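Betaine aldehyde dehydrogenase (Staphylococcus aureus subsp. aureus COL, PDB 4QTO) catalyses the NAD-dependent oxidation of betaine aldehyde to glycine betaine, as a member of the aldehyde dehydrogenase family. Local coordinates at residues 167-172 and 500-505; 328-333 and 420-425. All blocks are in the same frame, centred on the assembly; numbering follows the deposited sequence.

Interaction 1: 167-172 and 500-505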
ATOM      1  N   VAL A 167      10.018  -6.499   8.364  0.50 10.73           N
ATOM      2  CA  VAL A 167       9.403  -7.803   8.235  0.50 11.04           C
ATOM      3  C   VAL A 167       8.171  -7.817   9.118  0.50 10.71           C
ATOM      4  O   VAL A 167       8.220  -7.308  10.243  0.50 11.83           O
ATOM      5  CB  VAL A 167      10.327  -8.924   8.750  0.50 12.19           C
ATOM      6  CG1 VAL A 167       9.676 -10.286   8.519  0.50 12.89           C
ATOM      7  CG2 VAL A 167      11.690  -8.887   8.078  0.50 12.85           C
ATOM      8  N   LYS A 168       7.066  -8.368   8.623  1.00 10.60           N
ATOM      9  CA  LYS A 168       5.849  -8.482   9.411  1.00 11.25           C
ATOM     10  C   LYS A 168       5.763  -9.938   9.897  1.00 12.92           C
ATOM     11  O   LYS A 168       5.855 -10.880   9.093  1.00 18.10           O
ATOM     12  CB  LYS A 168       4.606  -8.158   8.598  1.00 12.72           C
ATOM     13  CG  LYS A 168       4.562  -6.790   7.997  1.00 16.95           C
ATOM     14  CD  LYS A 168       4.673  -5.669   8.974  1.00 22.16           C
ATOM     15  CE  LYS A 168       4.451  -4.353   8.215  1.00 28.31           C
ATOM     16  NZ  LYS A 168       4.793  -3.116   8.971  1.00 34.12           N
ATOM     17  N   GLU A 169       5.780 -10.115  11.212  1.00 10.22           N
ATOM     18  CA  GLU A 169       5.721 -11.412  11.855  1.00 10.44           C
ATOM     19  C   GLU A 169       4.385 -11.579  12.572  1.00 10.66           C
ATOM     20  O   GLU A 169       3.766 -10.598  12.929  1.00  8.73           O
ATOM     21  CB  GLU A 169       6.816 -11.516  12.926  1.00 11.86           C
ATOM     22  CG  GLU A 169       8.236 -11.315  12.398  1.00 13.19           C
ATOM     23  CD  GLU A 169       9.318 -11.472  13.445  1.00 14.95           C
ATOM     24  OE1 GLU A 169       9.026 -11.564  14.667  1.00 14.29           O
ATOM     25  OE2 GLU A 169      10.489 -11.575  13.014  1.00 13.38           O
ATOM     26  N   PRO A 170       4.000 -12.819  12.849  1.00  9.77           N
ATOM     27  CA  PRO A 170       2.806 -12.983  13.715  1.00  8.69           C
ATOM     28  C   PRO A 170       3.098 -12.319  15.070  1.00  8.16           C
ATOM     29  O   PRO A 170       4.203 -12.445  15.617  1.00  9.89           O
ATOM     30  CB  PRO A 170       2.651 -14.491  13.858  1.00 10.37           C
ATOM     31  CG  PRO A 170       3.932 -15.075  13.361  1.00 11.09           C
ATOM     32  CD  PRO A 170       4.554 -14.118  12.413  1.00 13.29           C
ATOM     33  N   VAL A 171       2.079 -11.709  15.649  1.00  8.39           N
ATOM     34  CA  VAL A 171       2.238 -10.991  16.938  1.00  9.02           C
ATOM     35  C   VAL A 171       2.692 -11.940  18.045  1.00  9.18           C
ATOM     36  O   VAL A 171       3.443 -11.544  18.940  1.00 10.74           O
ATOM     37  CB  VAL A 171       0.973 -10.160  17.270  1.00  9.07           C
ATOM     38  CG1 VAL A 171      -0.208 -11.046  17.611  1.00  9.27           C
ATOM     39  CG2 VAL A 171       1.245  -9.157  18.386  1.00 10.25           C
ATOM     40  N   GLY A 172       2.224 -13.190  18.008  1.00  9.30           N
ATOM     41  CA  GLY A 172       2.643 -14.218  18.927  1.00  9.88           C
ATOM     42  C   GLY A 172       1.463 -15.012  19.432  1.00 10.29           C
ATOM     43  O   GLY A 172       0.709 -15.578  18.653  1.00 10.59           O
ATOM     44  N   TYR A 500      -2.837  -8.747  14.262  1.00  8.37           N
ATOM     45  CA  TYR A 500      -2.188 -10.032  14.479  1.00  7.88           C
ATOM     46  C   TYR A 500      -0.754 -10.097  13.954  1.00  8.43           C
ATOM     47  O   TYR A 500      -0.161 -11.189  13.914  1.00  9.21           O
ATOM     48  CB  TYR A 500      -3.064 -11.175  13.927  1.00  7.94           C
ATOM     49  CG  TYR A 500      -4.343 -11.329  14.750  1.00  7.94           C
ATOM     50  CD1 TYR A 500      -5.501 -10.619  14.457  1.00  8.51           C
ATOM     51  CD2 TYR A 500      -4.363 -12.156  15.857  1.00  9.50           C
ATOM     52  CE1 TYR A 500      -6.618 -10.697  15.276  1.00  8.85           C
ATOM     53  CE2 TYR A 500      -5.474 -12.249  16.671  1.00 10.01           C
ATOM     54  CZ  TYR A 500      -6.594 -11.526  16.378  1.00 10.10           C
ATOM     55  OH  TYR A 500      -7.712 -11.601  17.199  1.00 10.67           O
ATOM     56  N   LEU A 501      -0.208  -8.941  13.571  1.00  7.67           N
ATOM     57  CA  LEU A 501       1.144  -8.842  13.091  1.00  8.13           C
ATOM     58  C   LEU A 501       1.942  -7.889  13.980  1.00  8.68           C
ATOM     59  O   LEU A 501       1.385  -7.007  14.667  1.00  9.57           O
ATOM     60  CB  LEU A 501       1.167  -8.280  11.660  1.00  9.19           C
ATOM     61  CG  LEU A 501       0.517  -9.202  10.619  1.00 10.66           C
ATOM     62  CD1 LEU A 501       0.405  -8.464   9.292  1.00 13.40           C
ATOM     63  CD2 LEU A 501       1.343 -10.457  10.466  1.00 10.93           C
ATOM     64  N   VAL A 502       3.259  -8.051  13.907  1.00  7.95           N
ATOM     65  CA  VAL A 502       4.192  -7.145  14.582  1.00  8.49           C
ATOM     66  C   VAL A 502       5.292  -6.820  13.563  1.00  8.94           C
ATOM     67  O   VAL A 502       5.692  -7.687  12.776  1.00  9.34           O
ATOM     68  CB  VAL A 502       4.762  -7.740  15.869  1.00  9.55           C
ATOM     69  CG1 VAL A 502       5.489  -9.054  15.636  1.00  9.96           C
ATOM     70  CG2 VAL A 502       5.626  -6.717  16.598  1.00 10.45           C
ATOM     71  N   SER A 503       5.740  -5.565  13.560  1.00  9.21           N
ATOM     72  CA  SER A 503       6.796  -5.137  12.632  1.00  9.49           C
ATOM     73  C   SER A 503       8.163  -5.242  13.278  1.00  8.76           C
ATOM     74  O   SER A 503       8.354  -4.862  14.434  1.00  9.59           O
ATOM     75  CB  SER A 503       6.595  -3.673  12.250  1.00 10.26           C
ATOM     76  OG  SER A 503       5.410  -3.490  11.508  1.00 12.87           O
ATOM     77  N   LYS A 504       9.129  -5.699  12.488  1.00  8.84           N
ATOM     78  CA  LYS A 504      10.510  -5.747  12.901  1.00  8.84           C
ATOM     79  C   LYS A 504      11.370  -5.092  11.815  1.00  8.23           C
ATOM     80  O   LYS A 504      11.336  -5.480  10.656  1.00  9.13           O
ATOM     81  CB  LYS A 504      10.996  -7.192  13.121  1.00  9.54           C
ATOM     82  CG  LYS A 504      12.499  -7.341  13.358  1.00 10.57           C
ATOM     83  CD  LYS A 504      12.914  -8.781  13.440  1.00 11.08           C
ATOM     84  CE  LYS A 504      12.453  -9.477  14.711  1.00 11.85           C
ATOM     85  NZ  LYS A 504      12.659 -10.946  14.594  1.00 10.97           N
ATOM     86  N   HIS A 505      12.124  -4.086  12.208  1.00  7.44           N
ATOM     87  CA  HIS A 505      13.060  -3.425  11.327  1.00  8.47           C
ATOM     88  C   HIS A 505      14.411  -4.139  11.444  1.00  9.06           C
ATOM     89  O   HIS A 505      15.040  -4.130  12.500  1.00  8.93           O
ATOM     90  CB  HIS A 505      13.218  -1.948  11.711  1.00  8.60           C
ATOM     91  CG  HIS A 505      14.213  -1.177  10.886  1.00  9.35           C
ATOM     92  ND1 HIS A 505      14.813  -0.029  11.357  1.00  9.47           N
ATOM     93  CD2 HIS A 505      14.735  -1.395   9.653  1.00  9.80           C
ATOM     94  CE1 HIS A 505      15.628   0.450  10.436  1.00  9.76           C
ATOM     95  NE2 HIS A 505      15.581  -0.343   9.379  1.00 10.07           N
TER
HETATM   96  O   HOH W   1      10.917 -13.078  16.084  1.00 19.47           O

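Interaction 2: 328-333 and 420-425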
ATOM      1  N   LYS A 328     -44.843  12.444  12.196  0.50 12.90           N
ATOM      2  CA  LYS A 328     -45.167  11.481  11.138  0.50 12.71           C
ATOM      3  C   LYS A 328     -44.349  10.199  11.342  0.50 12.25           C
ATOM      4  O   LYS A 328     -44.863   9.064  11.257  0.50 12.56           O
ATOM      5  CB  LYS A 328     -44.788  12.125   9.788  0.50 12.12           C
ATOM      6  CG  LYS A 328     -45.015  11.293   8.548  0.50 12.21           C
ATOM      7  CD  LYS A 328     -44.411  11.931   7.318  0.50 11.32           C
ATOM      8  CE  LYS A 328     -44.693  11.089   6.095  0.50 11.61           C
ATOM      9  NZ  LYS A 328     -44.150  11.694   4.846  0.50 11.94           N
ATOM     10  N   PHE A 329     -43.059  10.382  11.602  1.00 12.60           N
ATOM     11  CA  PHE A 329     -42.158   9.258  11.810  1.00 11.85           C
ATOM     12  C   PHE A 329     -42.518   8.419  13.052  1.00 12.35           C
ATOM     13  O   PHE A 329     -42.616   7.177  12.965  1.00 12.52           O
ATOM     14  CB  PHE A 329     -40.719   9.707  11.893  1.00 12.43           C
ATOM     15  CG  PHE A 329     -39.779   8.571  12.194  1.00 11.11           C
ATOM     16  CD1 PHE A 329     -39.357   7.716  11.180  1.00 11.89           C
ATOM     17  CD2 PHE A 329     -39.393   8.323  13.501  1.00 11.99           C
ATOM     18  CE1 PHE A 329     -38.559   6.628  11.463  1.00 11.79           C
ATOM     19  CE2 PHE A 329     -38.554   7.252  13.788  1.00 12.63           C
ATOM     20  CZ  PHE A 329     -38.139   6.421  12.764  1.00 12.16           C
ATOM     21  N   GLU A 330     -42.727   9.080  14.181  1.00 12.62           N
ATOM     22  CA  GLU A 330     -43.060   8.351  15.405  1.00 14.49           C
ATOM     23  C   GLU A 330     -44.334   7.541  15.214  1.00 15.69           C
ATOM     24  O   GLU A 330     -44.400   6.367  15.586  1.00 14.40           O
ATOM     25  CB  GLU A 330     -43.212   9.285  16.612  1.00 15.57           C
ATOM     26  CG  GLU A 330     -41.903   9.862  17.092  1.00 17.30           C
ATOM     27  CD  GLU A 330     -42.032  10.851  18.236  1.00 20.19           C
ATOM     28  OE1 GLU A 330     -43.160  11.084  18.723  1.00 22.19           O
ATOM     29  OE2 GLU A 330     -40.996  11.396  18.635  1.00 22.96           O
ATOM     30  N   GLN A 331     -45.350   8.145  14.615  1.00 15.50           N
ATOM     31  CA  GLN A 331     -46.576   7.416  14.392  1.00 17.94           C
ATOM     32  C   GLN A 331     -46.376   6.187  13.507  1.00 15.24           C
ATOM     33  O   GLN A 331     -46.909   5.104  13.786  1.00 16.08           O
ATOM     34  CB  GLN A 331     -47.659   8.320  13.823  1.00 21.66           C
ATOM     35  CG  GLN A 331     -48.964   7.553  13.822  1.00 28.10           C
ATOM     36  CD  GLN A 331     -49.314   7.116  15.268  1.00 37.49           C
ATOM     37  OE1 GLN A 331     -49.489   7.980  16.114  1.00 38.44           O
ATOM     38  NE2 GLN A 331     -49.332   5.783  15.572  1.00 38.48           N
ATOM     39  N   ALA A 332     -45.626   6.350  12.424  1.00 13.34           N
ATOM     40  CA  ALA A 332     -45.393   5.245  11.501  1.00 12.92           C
ATOM     41  C   ALA A 332     -44.580   4.115  12.146  1.00 13.52           C
ATOM     42  O   ALA A 332     -44.903   2.937  11.974  1.00 14.40           O
ATOM     43  CB  ALA A 332     -44.690   5.746  10.254  1.00 12.88           C
ATOM     44  N   LEU A 333     -43.571   4.484  12.914  1.00 12.62           N
ATOM     45  CA  LEU A 333     -42.718   3.508  13.584  1.00 13.02           C
ATOM     46  C   LEU A 333     -43.521   2.727  14.630  1.00 15.21           C
ATOM     47  O   LEU A 333     -43.500   1.493  14.665  1.00 15.05           O
ATOM     48  CB  LEU A 333     -41.532   4.205  14.238  1.00 13.19           C
ATOM     49  CG  LEU A 333     -40.593   3.284  15.013  1.00 13.41           C
ATOM     50  CD1 LEU A 333     -39.910   2.336  14.053  1.00 14.82           C
ATOM     51  CD2 LEU A 333     -39.565   4.085  15.780  1.00 14.53           C
ATOM     52  N   VAL A 420     -35.625   1.357  21.224  1.00 12.21           N
ATOM     53  CA  VAL A 420     -35.067   2.545  20.569  1.00 12.88           C
ATOM     54  C   VAL A 420     -35.606   3.789  21.252  1.00 13.05           C
ATOM     55  O   VAL A 420     -36.694   3.774  21.821  1.00 12.95           O
ATOM     56  CB  VAL A 420     -35.401   2.627  19.061  1.00 12.84           C
ATOM     57  CG1 VAL A 420     -34.972   1.345  18.351  1.00 13.63           C
ATOM     58  CG2 VAL A 420     -36.875   2.877  18.802  1.00 13.05           C
ATOM     59  N   THR A 421     -34.809   4.861  21.227  1.00 12.39           N
ATOM     60  CA  THR A 421     -35.242   6.184  21.679  1.00 13.46           C
ATOM     61  C   THR A 421     -35.376   7.040  20.422  1.00 13.16           C
ATOM     62  O   THR A 421     -34.708   6.761  19.411  1.00 11.91           O
ATOM     63  CB  THR A 421     -34.233   6.878  22.631  1.00 14.04           C
ATOM     64  OG1 THR A 421     -32.919   6.903  22.035  1.00 13.98           O
ATOM     65  CG2 THR A 421     -34.165   6.164  23.951  1.00 16.50           C
ATOM     66  N   VAL A 422     -36.201   8.068  20.484  1.00 12.57           N
ATOM     67  CA  VAL A 422     -36.401   8.984  19.378  1.00 12.76           C
ATOM     68  C   VAL A 422     -36.199  10.415  19.875  1.00 13.39           C
ATOM     69  O   VAL A 422     -36.900  10.854  20.807  1.00 15.32           O
ATOM     70  CB  VAL A 422     -37.814   8.856  18.741  1.00 13.66           C
ATOM     71  CG1 VAL A 422     -37.923   9.746  17.509  1.00 14.01           C
ATOM     72  CG2 VAL A 422     -38.099   7.402  18.329  1.00 14.17           C
ATOM     73  N   GLU A 423     -35.293  11.142  19.233  1.00 12.31           N
ATOM     74  CA  GLU A 423     -35.021  12.542  19.534  1.00 13.05           C
ATOM     75  C   GLU A 423     -35.191  13.318  18.258  1.00 13.53           C
ATOM     76  O   GLU A 423     -34.872  12.802  17.174  1.00 11.60           O
ATOM     77  CB  GLU A 423     -33.569  12.764  19.968  1.00 13.63           C
ATOM     78  CG  GLU A 423     -33.219  12.280  21.366  1.00 14.89           C
ATOM     79  CD  GLU A 423     -31.717  12.097  21.501  1.00 16.18           C
ATOM     80  OE1 GLU A 423     -31.014  13.032  21.924  1.00 17.23           O
ATOM     81  OE2 GLU A 423     -31.236  11.043  21.027  1.00 14.64           O
ATOM     82  N   GLY A 424     -35.623  14.562  18.379  1.00 12.06           N
ATOM     83  CA  GLY A 424     -35.735  15.407  17.204  1.00 12.77           C
ATOM     84  C   GLY A 424     -34.523  16.313  17.036  1.00 13.78           C
ATOM     85  O   GLY A 424     -33.810  16.610  18.016  1.00 15.19           O
ATOM     86  N   PHE A 425     -34.276  16.757  15.804  1.00 12.95           N
ATOM     87  CA  PHE A 425     -33.230  17.747  15.532  1.00 12.19           C
ATOM     88  C   PHE A 425     -33.759  18.752  14.510  1.00 13.17           C
ATOM     89  O   PHE A 425     -34.582  18.410  13.654  1.00 12.15           O
ATOM     90  CB  PHE A 425     -31.927  17.145  15.057  1.00 12.21           C
ATOM     91  CG  PHE A 425     -31.997  16.473  13.714  1.00 11.51           C
ATOM     92  CD1 PHE A 425     -31.843  17.224  12.548  1.00 11.50           C
ATOM     93  CD2 PHE A 425     -32.202  15.108  13.603  1.00 11.49           C
ATOM     94  CE1 PHE A 425     -31.893  16.611  11.305  1.00 10.79           C
ATOM     95  CE2 PHE A 425     -32.234  14.492  12.369  1.00 10.67           C
ATOM     96  CZ  PHE A 425     -32.080  15.247  11.220  1.00 10.19           C
TER
HETATM   97  O   HOH W   2     -39.565  11.748  20.789  1.00 22.64           O

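Interaction 1: 167-172 and 500-505
Val167 and Lys504 form one hydrogen-bonded pair of an antiparallel ladder, and Glu169 and Val502 form the next; the strand axes run at 143°. At each pair both N-H groups are used: Glu169 N reaches Val502 O at 2.9 Å, and Val502 N answers to Glu169 O at 2.8 Å. Between the two hydrogen-bonded pairs lies the non-hydrogen-bonded pair Lys168-Ser503. Past Pro170, which has no N-H to give, Val171 N takes Tyr500 O from above its carbonyl plane, at 2.9 Å.

The charged contact sits on the face that carries Glu169 and Lys504. The lysine chain, bent at chi3 (-71°), brings NZ to the syn side of Glu169 OE2 at 2.8 Å, somewhat out of the carboxylate plane, and a water joins the same NZ to OE1. NZ is also bound by Leu461 O and Ala458 O of the second subunit, so several acceptors fix this ammonium. On the other face Lys168 NZ donates to Ser503 OG at 2.6 Å, and that hydroxyl also bonds Glu495 of the second subunit.

Van der Waals contact is lighter: Val502 CG1 lies against two carbonyl oxygens, 3.6 Å from both Glu169 O and Pro170 O, with Glu169 CB slightly farther, and the Leu501 CD2 methyl rests 3.5 Å from Glu169 O.

Tyr500 packs against helix 183-197 and strand 252-256. Strand 162-177 also pairs with strands 152-155, 200-204 and 252-256; with 152-155 and 501-509 it forms the projecting oligomerisation element of the aldehyde dehydrogenase fold, and His505 carries this sheet into a parallel ladder with the second subunit.

Interaction 2: 328-333 and 420-425
Val422 points toward the helix, where CG1 meets Glu330 and Phe329. Its CG1 methyl makes the nearest direct contact, 3.7 Å from Glu330 OE2, and lies 4.0 Å from CG of the same glutamate, whose chain crosses it obliquely. The methyl is placed there by chi1 of -175°, which sets CG1 opposite the backbone N. The same methyl also comes to the edge of the Phe329 ring, near the ring plane, at 4.5 Å from CD2. One turn along the helix, Leu333 CD2 reaches both valines, lying 4.2 Å from Val420 CG2 and slightly farther from Val422 CG2.

The polar link is indirect. A water bridges Glu330 OE2 (2.6 Å) and Val422 O (2.8 Å), tying the carboxylate to the strand backbone. Lys326, one turn earlier on the helix, forms a salt bridge with that same OE2 and would be expected to favour its charged form.

Within the helix, Leu333 CB sits over one face of the Phe329 ring, 4.2 Å above its plane and toward the rim, helping to set where that ring lies. Farther out, Phe329 and Leu333 touch Ala301 and Leu302 of helix 294-306, while Val422 is flanked by Val321 and Val400 on the adjoining strands.

Segment 328-333 runs nearly antiparallel to 420-425 (164°), the axes of these short segments 10.5 Å apart at closest. A helix laid over a largely parallel sheet, its apolar side turned inward, is the layered alpha/beta architecture of the aldehyde dehydrogenase catalytic domain.

Overall arrangement
The two contacts occupy opposite sides of the chain's centre, about 48 Å apart centre to centre, and belong to different sheets. Interaction 1 joins neighbouring strands directly; its chemistry is mainly backbone bonding with charged and hydroxyl side chains added, as suits a partly buried edge that meets another subunit. Interaction 2 lays a helix on a sheet inside one chain, mainly through aliphatic and aromatic groups, with one carboxylate and a water at the margin; no other chain touches it. The difference in buried area, 581 against 169 Å², reflects strands side by side versus layers face to face. Interaction 1 serves assembly as well as fold, interaction 2 the buried side of a sheet-covering helix.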